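Local coordinates for calcium uptake protein 3, mitochondrial (Homo sapiens, PDB 6AGI) that senses matrix calcium through its EF-hands and, as a disulfide-linked heterodimer with MICU1, regulates the mitochondrial calcium uniporter in the central nervous system and skeletal muscle, at residues Glu6-Tyr11 with Glu147-Met152; Phe22-Cys27 with Pro35-Leu40; Tyr90-Phe95 with Thr208-Leu213; Met253-Glu258 with Gly290-Glu295. One frame throughout, in Å; residues are numbered along the deposited sequence.

Contact 1: Glu6-Tyr11 with Glu147-Met152; sequences EDLDLY and EEKRAM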
# COMPACT_ATOMS: atom_id res chain seq x y z
N GLU B 6 -33.27 16.52 -1.11
CA GLU B 6 -33.29 15.51 -0.07
C GLU B 6 -33.87 14.20 -0.59
O GLU B 6 -33.47 13.12 -0.14
CB GLU B 6 -34.09 16.00 1.14
N ASP B 7 -34.82 14.29 -1.52
CA ASP B 7 -35.37 13.13 -2.22
C ASP B 7 -34.27 12.21 -2.70
O ASP B 7 -34.25 11.01 -2.38
CB ASP B 7 -36.21 13.58 -3.42
CG ASP B 7 -36.97 14.86 -3.17
OD1 ASP B 7 -37.91 14.85 -2.34
OD2 ASP B 7 -36.62 15.88 -3.79
N LEU B 8 -33.32 12.76 -3.45
CA LEU B 8 -32.39 11.93 -4.20
C LEU B 8 -31.20 11.44 -3.38
O LEU B 8 -30.47 10.57 -3.86
CB LEU B 8 -31.92 12.67 -5.45
CG LEU B 8 -32.73 12.37 -6.72
CD1 LEU B 8 -34.22 12.52 -6.47
CD2 LEU B 8 -32.31 13.29 -7.86
N ASP B 9 -30.99 11.95 -2.16
CA ASP B 9 -29.93 11.41 -1.30
C ASP B 9 -30.17 9.95 -0.96
O ASP B 9 -29.23 9.14 -0.94
CB ASP B 9 -29.84 12.22 -0.01
CG ASP B 9 -29.21 13.55 -0.21
OD1 ASP B 9 -28.17 13.61 -0.91
OD2 ASP B 9 -29.79 14.54 0.33
N LEU B 10 -31.42 9.59 -0.67
CA LEU B 10 -31.75 8.23 -0.30
C LEU B 10 -31.34 7.24 -1.37
O LEU B 10 -31.12 6.06 -1.07
CB LEU B 10 -33.25 8.11 -0.02
CG LEU B 10 -33.80 8.91 1.17
CD1 LEU B 10 -35.32 8.90 1.11
CD2 LEU B 10 -33.29 8.36 2.52
N TYR B 11 -31.22 7.70 -2.60
CA TYR B 11 -30.78 6.87 -3.71
C TYR B 11 -29.26 6.94 -3.95
O TYR B 11 -28.77 6.25 -4.85
CB TYR B 11 -31.57 7.25 -4.96
CG TYR B 11 -33.07 7.13 -4.73
CD1 TYR B 11 -33.72 5.91 -4.93
CD2 TYR B 11 -33.82 8.21 -4.29
CE1 TYR B 11 -35.08 5.79 -4.71
CE2 TYR B 11 -35.18 8.09 -4.07
CZ TYR B 11 -35.80 6.88 -4.27
OH TYR B 11 -37.16 6.75 -4.05
N GLU B 147 -37.14 3.77 -10.85
CA GLU B 147 -36.29 4.01 -12.01
C GLU B 147 -36.23 5.49 -12.35
O GLU B 147 -35.17 5.99 -12.72
CB GLU B 147 -36.80 3.19 -13.20
CG GLU B 147 -36.37 1.71 -13.14
CD GLU B 147 -37.24 0.80 -12.23
OE1 GLU B 147 -38.25 1.25 -11.62
OE2 GLU B 147 -36.89 -0.40 -12.15
N GLU B 148 -37.35 6.21 -12.23
CA GLU B 148 -37.34 7.63 -12.58
C GLU B 148 -36.46 8.44 -11.63
O GLU B 148 -35.77 9.38 -12.05
CB GLU B 148 -38.77 8.18 -12.59
CG GLU B 148 -38.94 9.35 -13.55
CD GLU B 148 -39.89 10.43 -13.02
OE1 GLU B 148 -40.63 10.15 -12.04
OE2 GLU B 148 -39.90 11.55 -13.58
N LYS B 149 -36.46 8.10 -10.35
CA LYS B 149 -35.63 8.86 -9.42
C LYS B 149 -34.16 8.49 -9.57
O LYS B 149 -33.29 9.36 -9.46
CB LYS B 149 -36.10 8.66 -7.97
CG LYS B 149 -37.13 9.72 -7.58
CD LYS B 149 -37.40 9.75 -6.09
CE LYS B 149 -37.81 11.16 -5.64
NZ LYS B 149 -38.74 11.85 -6.60
N ARG B 150 -33.88 7.21 -9.81
CA ARG B 150 -32.52 6.80 -10.13
C ARG B 150 -32.02 7.48 -11.41
O ARG B 150 -30.85 7.89 -11.50
CB ARG B 150 -32.45 5.29 -10.23
CG ARG B 150 -32.06 4.69 -8.92
CD ARG B 150 -32.82 3.43 -8.63
NE ARG B 150 -32.28 2.33 -9.41
CZ ARG B 150 -32.95 1.25 -9.76
NH1 ARG B 150 -34.22 1.07 -9.37
NH2 ARG B 150 -32.34 0.33 -10.48
N ALA B 151 -32.88 7.59 -12.41
CA ALA B 151 -32.51 8.27 -13.64
C ALA B 151 -32.23 9.74 -13.37
O ALA B 151 -31.31 10.32 -13.95
CB ALA B 151 -33.60 8.11 -14.69
N MET B 152 -33.02 10.37 -12.49
CA MET B 152 -32.77 11.77 -12.19
C MET B 152 -31.42 11.95 -11.49
O MET B 152 -30.67 12.87 -11.80
CB MET B 152 -33.90 12.34 -11.33
CG MET B 152 -34.26 13.80 -11.65
SD MET B 152 -35.53 14.38 -10.50
CE MET B 152 -36.81 13.12 -10.67

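Contact 2: Phe22-Cys27 with Pro35-Leu40; sequences FASIEC and PYDFIL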
# COMPACT_ATOMS: atom_id res chain seq x y z
N PHE B 22 -21.91 19.98 -1.74
CA PHE B 22 -21.05 21.10 -2.03
C PHE B 22 -21.25 21.71 -3.40
O PHE B 22 -20.77 22.82 -3.64
CB PHE B 22 -19.60 20.68 -1.86
CG PHE B 22 -19.15 20.67 -0.43
CD1 PHE B 22 -18.68 21.82 0.17
CD2 PHE B 22 -19.18 19.50 0.31
CE1 PHE B 22 -18.26 21.82 1.47
CE2 PHE B 22 -18.75 19.49 1.64
CZ PHE B 22 -18.29 20.64 2.21
N ALA B 23 -21.95 21.04 -4.31
CA ALA B 23 -22.10 21.55 -5.67
C ALA B 23 -23.03 22.76 -5.70
O ALA B 23 -23.98 22.86 -4.92
CB ALA B 23 -22.61 20.46 -6.60
N SER B 24 -22.76 23.68 -6.63
CA SER B 24 -23.54 24.90 -6.75
C SER B 24 -23.99 25.24 -8.18
O SER B 24 -24.73 26.22 -8.34
CB SER B 24 -22.80 26.11 -6.13
OG SER B 24 -21.79 26.66 -6.96
N ILE B 25 -23.56 24.51 -9.20
CA ILE B 25 -23.89 24.84 -10.59
C ILE B 25 -24.77 23.73 -11.15
O ILE B 25 -24.44 22.54 -11.02
CB ILE B 25 -22.63 24.99 -11.46
CG1 ILE B 25 -21.60 25.92 -10.81
CG2 ILE B 25 -22.98 25.50 -12.84
CD1 ILE B 25 -22.06 27.33 -10.67
N GLU B 26 -25.86 24.12 -11.80
CA GLU B 26 -26.68 23.18 -12.54
C GLU B 26 -26.71 23.65 -13.99
O GLU B 26 -26.87 24.84 -14.25
CB GLU B 26 -28.08 23.10 -11.94
CG GLU B 26 -29.07 22.27 -12.73
CD GLU B 26 -29.83 23.06 -13.79
OE1 GLU B 26 -30.39 24.13 -13.46
OE2 GLU B 26 -29.83 22.62 -14.95
N CYS B 27 -26.57 22.72 -14.94
CA CYS B 27 -26.75 23.10 -16.34
C CYS B 27 -27.31 21.90 -17.08
O CYS B 27 -26.61 20.90 -17.24
CB CYS B 27 -25.43 23.59 -16.96
SG CYS B 27 -25.44 23.63 -18.79
N PRO B 35 -14.48 25.41 -8.76
CA PRO B 35 -13.19 25.19 -8.07
C PRO B 35 -13.23 25.61 -6.62
O PRO B 35 -12.67 24.90 -5.76
CB PRO B 35 -12.21 26.01 -8.91
CG PRO B 35 -12.85 26.01 -10.28
CD PRO B 35 -14.32 26.11 -10.04
N TYR B 36 -13.90 26.72 -6.29
CA TYR B 36 -14.06 27.06 -4.87
C TYR B 36 -14.86 25.98 -4.14
O TYR B 36 -14.45 25.51 -3.06
CB TYR B 36 -14.73 28.44 -4.70
CG TYR B 36 -14.70 28.96 -3.28
CD1 TYR B 36 -13.60 28.73 -2.46
CD2 TYR B 36 -15.74 29.71 -2.77
CE1 TYR B 36 -13.54 29.20 -1.15
CE2 TYR B 36 -15.71 30.20 -1.45
CZ TYR B 36 -14.60 29.94 -0.65
OH TYR B 36 -14.53 30.42 0.65
N ASP B 37 -15.95 25.49 -4.75
CA ASP B 37 -16.74 24.46 -4.09
C ASP B 37 -15.93 23.21 -3.82
O ASP B 37 -16.12 22.57 -2.77
CB ASP B 37 -17.95 24.06 -4.93
CG ASP B 37 -19.04 25.08 -4.94
OD1 ASP B 37 -19.33 25.65 -3.86
OD2 ASP B 37 -19.66 25.25 -6.01
N PHE B 38 -15.00 22.88 -4.72
CA PHE B 38 -14.12 21.76 -4.45
C PHE B 38 -13.17 22.06 -3.29
O PHE B 38 -12.97 21.21 -2.40
CB PHE B 38 -13.38 21.37 -5.72
CG PHE B 38 -12.35 20.35 -5.47
CD1 PHE B 38 -12.69 19.01 -5.31
CD2 PHE B 38 -11.02 20.72 -5.33
CE1 PHE B 38 -11.74 18.08 -5.05
CE2 PHE B 38 -10.06 19.79 -5.06
CZ PHE B 38 -10.43 18.46 -4.93
N ILE B 39 -12.54 23.24 -3.30
CA ILE B 39 -11.66 23.62 -2.19
C ILE B 39 -12.38 23.48 -0.85
O ILE B 39 -11.81 22.98 0.13
CB ILE B 39 -11.12 25.04 -2.39
CG1 ILE B 39 -10.24 25.09 -3.67
CG2 ILE B 39 -10.35 25.48 -1.15
CD1 ILE B 39 -9.68 26.47 -4.00
N LEU B 40 -13.63 23.95 -0.79
CA LEU B 40 -14.41 23.79 0.43
C LEU B 40 -14.67 22.32 0.71
O LEU B 40 -14.50 21.86 1.85
CB LEU B 40 -15.71 24.58 0.33
CG LEU B 40 -15.48 26.10 0.35
CD1 LEU B 40 -16.72 26.94 0.08
CD2 LEU B 40 -14.81 26.52 1.67

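Contact 3: Tyr90-Phe95 with Thr208-Leu213; sequences YTEYLF and TDTTLL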
# COMPACT_ATOMS: atom_id res chain seq x y z
N TYR B 90 -18.99 15.34 -11.27
CA TYR B 90 -18.85 14.34 -10.21
C TYR B 90 -17.64 13.43 -10.43
O TYR B 90 -16.85 13.16 -9.49
CB TYR B 90 -20.14 13.54 -10.10
CG TYR B 90 -19.99 12.38 -9.15
CD1 TYR B 90 -19.61 12.59 -7.83
CD2 TYR B 90 -20.26 11.07 -9.57
CE1 TYR B 90 -19.46 11.55 -6.96
CE2 TYR B 90 -20.11 10.01 -8.69
CZ TYR B 90 -19.71 10.26 -7.38
OH TYR B 90 -19.58 9.21 -6.49
N THR B 91 -17.52 12.86 -11.64
CA THR B 91 -16.35 12.05 -11.97
C THR B 91 -15.07 12.83 -11.77
O THR B 91 -14.07 12.31 -11.25
CB THR B 91 -16.45 11.54 -13.41
OG1 THR B 91 -17.78 11.05 -13.65
CG2 THR B 91 -15.41 10.43 -13.61
N GLU B 92 -15.06 14.07 -12.22
CA GLU B 92 -13.89 14.92 -12.15
C GLU B 92 -13.52 15.17 -10.68
O GLU B 92 -12.34 15.16 -10.30
CB GLU B 92 -14.26 16.19 -12.92
CG GLU B 92 -13.26 17.01 -13.59
CD GLU B 92 -13.90 17.69 -14.80
OE1 GLU B 92 -14.13 17.02 -15.84
OE2 GLU B 92 -14.28 18.88 -14.67
N TYR B 93 -14.54 15.40 -9.85
CA TYR B 93 -14.41 15.43 -8.40
C TYR B 93 -13.71 14.18 -7.88
O TYR B 93 -12.77 14.28 -7.08
CB TYR B 93 -15.81 15.53 -7.81
CG TYR B 93 -15.93 15.39 -6.32
CD1 TYR B 93 -15.09 16.07 -5.45
CD2 TYR B 93 -16.83 14.49 -5.79
CE1 TYR B 93 -15.23 15.92 -4.07
CE2 TYR B 93 -16.96 14.32 -4.45
CZ TYR B 93 -16.17 15.03 -3.58
OH TYR B 93 -16.36 14.80 -2.24
N LEU B 94 -14.21 13.00 -8.28
CA LEU B 94 -13.59 11.74 -7.88
C LEU B 94 -12.12 11.68 -8.29
O LEU B 94 -11.26 11.32 -7.48
CB LEU B 94 -14.38 10.57 -8.48
CG LEU B 94 -15.76 10.29 -7.88
CD1 LEU B 94 -16.26 8.88 -8.21
CD2 LEU B 94 -15.70 10.53 -6.34
N PHE B 95 -11.83 12.01 -9.55
CA PHE B 95 -10.45 12.15 -10.01
C PHE B 95 -9.61 12.99 -9.05
O PHE B 95 -8.56 12.54 -8.56
CB PHE B 95 -10.46 12.76 -11.41
CG PHE B 95 -9.11 12.94 -12.04
CD1 PHE B 95 -8.25 11.87 -12.22
CD2 PHE B 95 -8.70 14.20 -12.49
CE1 PHE B 95 -7.01 12.04 -12.84
CE2 PHE B 95 -7.47 14.37 -13.09
CZ PHE B 95 -6.63 13.30 -13.27
N THR B 208 -20.61 17.69 -22.12
CA THR B 208 -20.43 19.05 -21.61
C THR B 208 -18.97 19.32 -21.23
O THR B 208 -18.38 18.62 -20.42
CB THR B 208 -21.33 19.28 -20.40
OG1 THR B 208 -22.67 19.50 -20.84
CG2 THR B 208 -20.87 20.48 -19.61
N ASP B 209 -18.41 20.39 -21.80
CA ASP B 209 -17.03 20.76 -21.49
C ASP B 209 -16.94 21.21 -20.04
O ASP B 209 -17.91 21.68 -19.44
CB ASP B 209 -16.56 21.89 -22.41
CG ASP B 209 -15.91 21.39 -23.68
OD1 ASP B 209 -15.99 20.17 -23.94
OD2 ASP B 209 -15.37 22.22 -24.43
N THR B 210 -15.76 21.03 -19.45
CA THR B 210 -15.54 21.35 -18.05
C THR B 210 -14.22 22.09 -17.95
O THR B 210 -13.50 22.26 -18.94
CB THR B 210 -15.53 20.10 -17.15
OG1 THR B 210 -14.54 19.17 -17.62
CG2 THR B 210 -16.90 19.42 -17.09
N THR B 211 -13.92 22.58 -16.73
CA THR B 211 -12.68 23.31 -16.54
C THR B 211 -11.46 22.42 -16.75
O THR B 211 -10.52 22.81 -17.44
CB THR B 211 -12.66 23.98 -15.16
OG1 THR B 211 -13.43 25.19 -15.23
CG2 THR B 211 -11.22 24.25 -14.66
N LEU B 212 -11.46 21.21 -16.18
CA LEU B 212 -10.29 20.35 -16.38
C LEU B 212 -10.19 19.90 -17.83
O LEU B 212 -9.08 19.75 -18.37
CB LEU B 212 -10.32 19.15 -15.44
CG LEU B 212 -9.91 19.59 -14.03
CD1 LEU B 212 -9.87 18.39 -13.10
CD2 LEU B 212 -8.56 20.36 -14.04
N LEU B 213 -11.32 19.73 -18.50
CA LEU B 213 -11.31 19.30 -19.89
C LEU B 213 -10.70 20.38 -20.81
O LEU B 213 -9.85 20.07 -21.66
CB LEU B 213 -12.75 18.98 -20.28
CG LEU B 213 -13.10 17.71 -21.02
CD1 LEU B 213 -12.51 16.52 -20.31
CD2 LEU B 213 -14.63 17.62 -21.06

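Contact 4: Met253-Glu258 with Gly290-Glu295; sequences MNTISE and GITFDE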
# COMPACT_ATOMS: atom_id res chain seq x y z
N MET B 253 1.20 33.42 10.43
CA MET B 253 2.51 33.10 10.97
C MET B 253 3.22 32.09 10.06
O MET B 253 2.67 31.61 9.07
CB MET B 253 2.35 32.55 12.39
CG MET B 253 1.75 33.50 13.45
SD MET B 253 2.19 35.25 13.46
CE MET B 253 3.65 35.16 14.48
N ASN B 254 4.48 31.78 10.39
CA ASN B 254 5.18 30.68 9.74
C ASN B 254 4.76 29.33 10.27
O ASN B 254 4.99 28.31 9.60
CB ASN B 254 6.70 30.81 9.91
CG ASN B 254 7.28 31.99 9.18
OD1 ASN B 254 7.18 33.15 9.63
ND2 ASN B 254 7.91 31.71 8.04
N THR B 255 4.12 29.29 11.44
CA THR B 255 3.86 28.05 12.14
C THR B 255 2.39 27.92 12.47
O THR B 255 1.72 28.92 12.76
CB THR B 255 4.62 27.96 13.49
OG1 THR B 255 4.42 29.16 14.25
CG2 THR B 255 6.09 27.78 13.23
N ILE B 256 1.88 26.67 12.43
CA ILE B 256 0.64 26.31 13.10
C ILE B 256 0.98 25.66 14.43
O ILE B 256 2.07 25.08 14.61
CB ILE B 256 -0.29 25.39 12.27
CG1 ILE B 256 0.27 23.96 12.20
CG2 ILE B 256 -0.60 26.01 10.91
CD1 ILE B 256 -0.67 22.97 11.50
N SER B 257 0.06 25.77 15.39
CA SER B 257 0.25 25.11 16.67
C SER B 257 0.17 23.60 16.50
O SER B 257 -0.46 23.08 15.57
CB SER B 257 -0.78 25.59 17.69
OG SER B 257 -2.07 25.08 17.40
N GLU B 258 0.84 22.88 17.41
CA GLU B 258 0.76 21.42 17.43
C GLU B 258 -0.62 20.93 17.86
O GLU B 258 -1.03 19.83 17.48
CB GLU B 258 1.84 20.86 18.34
CG GLU B 258 3.24 21.11 17.81
CD GLU B 258 3.92 22.33 18.39
OE1 GLU B 258 3.23 23.31 18.74
OE2 GLU B 258 5.17 22.30 18.49
N GLY B 290 5.59 25.08 17.34
CA GLY B 290 4.99 25.39 16.06
C GLY B 290 5.56 24.53 14.95
O GLY B 290 6.75 24.20 14.93
N ILE B 291 4.74 24.27 13.95
CA ILE B 291 5.11 23.46 12.81
C ILE B 291 5.16 24.35 11.58
O ILE B 291 4.21 25.08 11.30
CB ILE B 291 4.10 22.30 12.62
CG1 ILE B 291 4.09 21.46 13.90
CG2 ILE B 291 4.43 21.46 11.39
CD1 ILE B 291 5.33 20.60 14.09
N THR B 292 6.27 24.29 10.86
CA THR B 292 6.41 25.10 9.67
C THR B 292 5.70 24.44 8.48
O THR B 292 5.32 23.26 8.53
CB THR B 292 7.90 25.37 9.41
OG1 THR B 292 8.53 24.18 8.92
CG2 THR B 292 8.59 25.77 10.70
N PHE B 293 5.49 25.20 7.40
CA PHE B 293 4.78 24.61 6.27
C PHE B 293 5.57 23.47 5.65
O PHE B 293 4.99 22.49 5.16
CB PHE B 293 4.48 25.62 5.18
CG PHE B 293 3.78 25.02 4.01
CD1 PHE B 293 2.47 24.55 4.12
CD2 PHE B 293 4.41 24.93 2.78
CE1 PHE B 293 1.80 23.99 3.02
CE2 PHE B 293 3.75 24.36 1.68
CZ PHE B 293 2.44 23.89 1.80
N ASP B 294 6.89 23.60 5.63
CA ASP B 294 7.68 22.53 5.05
C ASP B 294 7.48 21.24 5.82
O ASP B 294 7.41 20.16 5.23
CB ASP B 294 9.16 22.91 5.01
CG ASP B 294 9.50 23.73 3.79
OD1 ASP B 294 8.64 23.81 2.87
OD2 ASP B 294 10.63 24.29 3.75
N GLU B 295 7.39 21.34 7.15
CA GLU B 295 7.22 20.16 7.99
C GLU B 295 5.84 19.55 7.82
O GLU B 295 5.70 18.33 7.77
CB GLU B 295 7.49 20.51 9.46
CG GLU B 295 8.92 20.96 9.73
CD GLU B 295 9.10 21.60 11.08
OE1 GLU B 295 8.10 21.69 11.83
OE2 GLU B 295 10.23 22.05 11.38

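Contact 1: Glu6-Tyr11 with Glu147-Met152
Leu8 fits between Lys149 and Met152 in the closely packed part of this contact, where the start of the modelled chain lies against helix 147-158. Leu8 is buried, and its CD2 branch comes to 3.9 Å from CB of Met152, the two side chains crossing at about a right angle. The other branch, CD1, lies 3.9 Å from CE of Lys149, and further along the helix Leu8 touches Leu153 and Gln156. The arrangement is a surface contact in which the N-terminal turn and the loop after it lie on helix 147-158, away from both calcium sites. Tyr11 extends it toward solvent by a CH-pi contact. CB of Lys149 stands over one ring face, 4.2 Å from the centroid and 16° off the ring normal, displaced toward the rim beside CE2 and CZ. Further out, CD of Lys149 lies beside CE2 and OH of Tyr11, 3.4 Å from CE2. With CG of Tyr11 anti to its carbonyl carbon (chi1 -57°), the ring is directed at the helix, and its OH makes a weak hydrogen bond to Asp146. Arg150 approaches the ring obliquely through CG, while its NH2 is bonded to Ile143 O. The outer margin is looser. Asp7, poorly ordered, touches only with CB, 3.7 Å from CE of Lys149. Its OD1 stays 5.3 Å from NZ of Lys149, too far for a salt bridge, though the charges would probably still attract weakly.

Contact 2: Phe22-Cys27 with Pro35-Leu40
A single carboxylate oxygen, OD2 of Asp37, joins a serine in a beta bulge to the start of a helix. Ser24 and Ile25 together face Phe32, which makes a classic bulge where strand 25-27 begins its hairpin with strand 30-32; helix 35-43 follows directly. The hydroxyl of Ser24 donates to OD2 of Asp37 over 2.7 Å and meets the syn lone pair, on the side of the other carboxylate oxygen. Its OG is brought there by a chi1 of 79°, between the backbone N and the carbonyl carbon. The same OD2 also accepts from the backbone N of Thr34, just before the helix. Two donors therefore hold the carboxylate. Its other oxygen, OD1, lies 3.2 Å from O of Phe22, a meeting of two acceptors and not a bond, and the two donors probably offset the repulsion. An alanine at Asp37 would probably leave the hydroxyl of Ser24 and the amide of Thr34 without this shared acceptor, and the bulge less firmly tied to the helix. The second half of the contact is apolar. Phe22, the last residue of helix 14-22, is buried, and its ring lies against Leu40 of helix 35-43, with Met33 and Pro47 also against it. Its side chain crosses that of Leu40 at about a right angle, CE1 of Phe22 resting 3.9 Å from CB of Leu40.

Contact 3: Tyr90-Phe95 with Thr208-Leu213
OG1 of Thr210 is held from two directions. As a donor it meets OE1 of Glu92 at 2.8 Å, on the syn side and 22° out of the carboxylate plane. Thr210 sits at the N-cap of helix 211-217, and its OG1 accepts a weak capping bond from the backbone N of Leu213, 3.4 Å away. A chi1 of 56° sets OG1 where it can serve both partners. The principle illustrated is that an N-cap hydroxyl has a proton to give as well as lone pairs to offer, and can tie its own helix to a second one. Glu92 reaches across from helix 90-101, its CG anti to the backbone N (chi1 -152°) and the chain extended beyond, so that carboxylate and threonine meet tip to tip. Both residues are buried, and the amide end of helix 211-217 would probably help to stabilise a negative charge on the acid.

Apolar contacts flank the bond. Leu212 and Glu92 slide past each other in opposite directions, with CD1 of Leu212 at 3.7 Å from CG of Glu92. The same methyl lies at the edge of the Phe95 ring, 4.4 Å from CD2 of Phe95. Thr211, next in the chain, bonds through OG1 to Val87 N. Beyond the contact, Phe95 meets Phe127 of the EF-hand 1 helix 124-138 edge-to-face, Leu213 packs on that same helix, and Met315 of the second subunit rests on Phe95.

Contact 4: Met253-Glu258 with Gly290-Glu295
Ile256 and Ile291 are joined by backbone hydrogen bonds in both directions: Ile256 N to Ile291 O at 3.0 Å and Ile291 N to Ile256 O at 2.9 Å, the latter in the carbonyl plane. This hydrogen-bonded antiparallel pair resembles the short sheet that joins paired EF-hand loops; residues 290-295 belong to the degenerate EF-hand 2. CA-H...O contacts supplement it, with CA of Gly290 at 3.3 Å from Ile256 O.

Glu258 supplies the side-chain link. A bend at chi2 (97°) sets its CD beside Gly290, and OE2 accepts from Gly290 N at 3.0 Å, the amide standing above the carboxylate plane; a weak bond from it reaches OE1. OE2 also accepts from Lys289 N. An alanine at Glu258 would probably leave the amides of Lys289 and Gly290 without their carboxylate acceptor and that turn freer to shift.

Apolar contact lies on the isoleucine face, where CG1 of Ile256 is 4.2 Å from CB of Ile291. CG of Glu258 adds to it, 4.0 Å from CG1 of Ile291. Around the pair, helix 227-250 packs on Ile256 through Phe246 and Tyr249, helix 342-352 meets Ile291 through His343 and Thr347, and Phe296 of helix 293-304 touches both isoleucines.

How the contacts relate
Contacts 1 to 3 lie near one another, using segments between residues 6 and 213, and the fourth stands apart. Contacts 2 and 3 have centres about 11 Å apart and touch directly, CD1 of Phe38 lying 3.8 Å from CD1 of Tyr93, so that helix 35-43 packs on helix 90-101. Contact 1, about 20 Å from contact 2 between centres, closes a long loop within which contact 2 is nested; its segments alternate along the chain with those of contact 3. Contact 4 comes last, its centre about 33 Å from that of contact 3 and across the chain's centre. Contact 3 comes nearest the EF-hand 1 calcium site, while contact 4 includes part of the degenerate EF-hand 2.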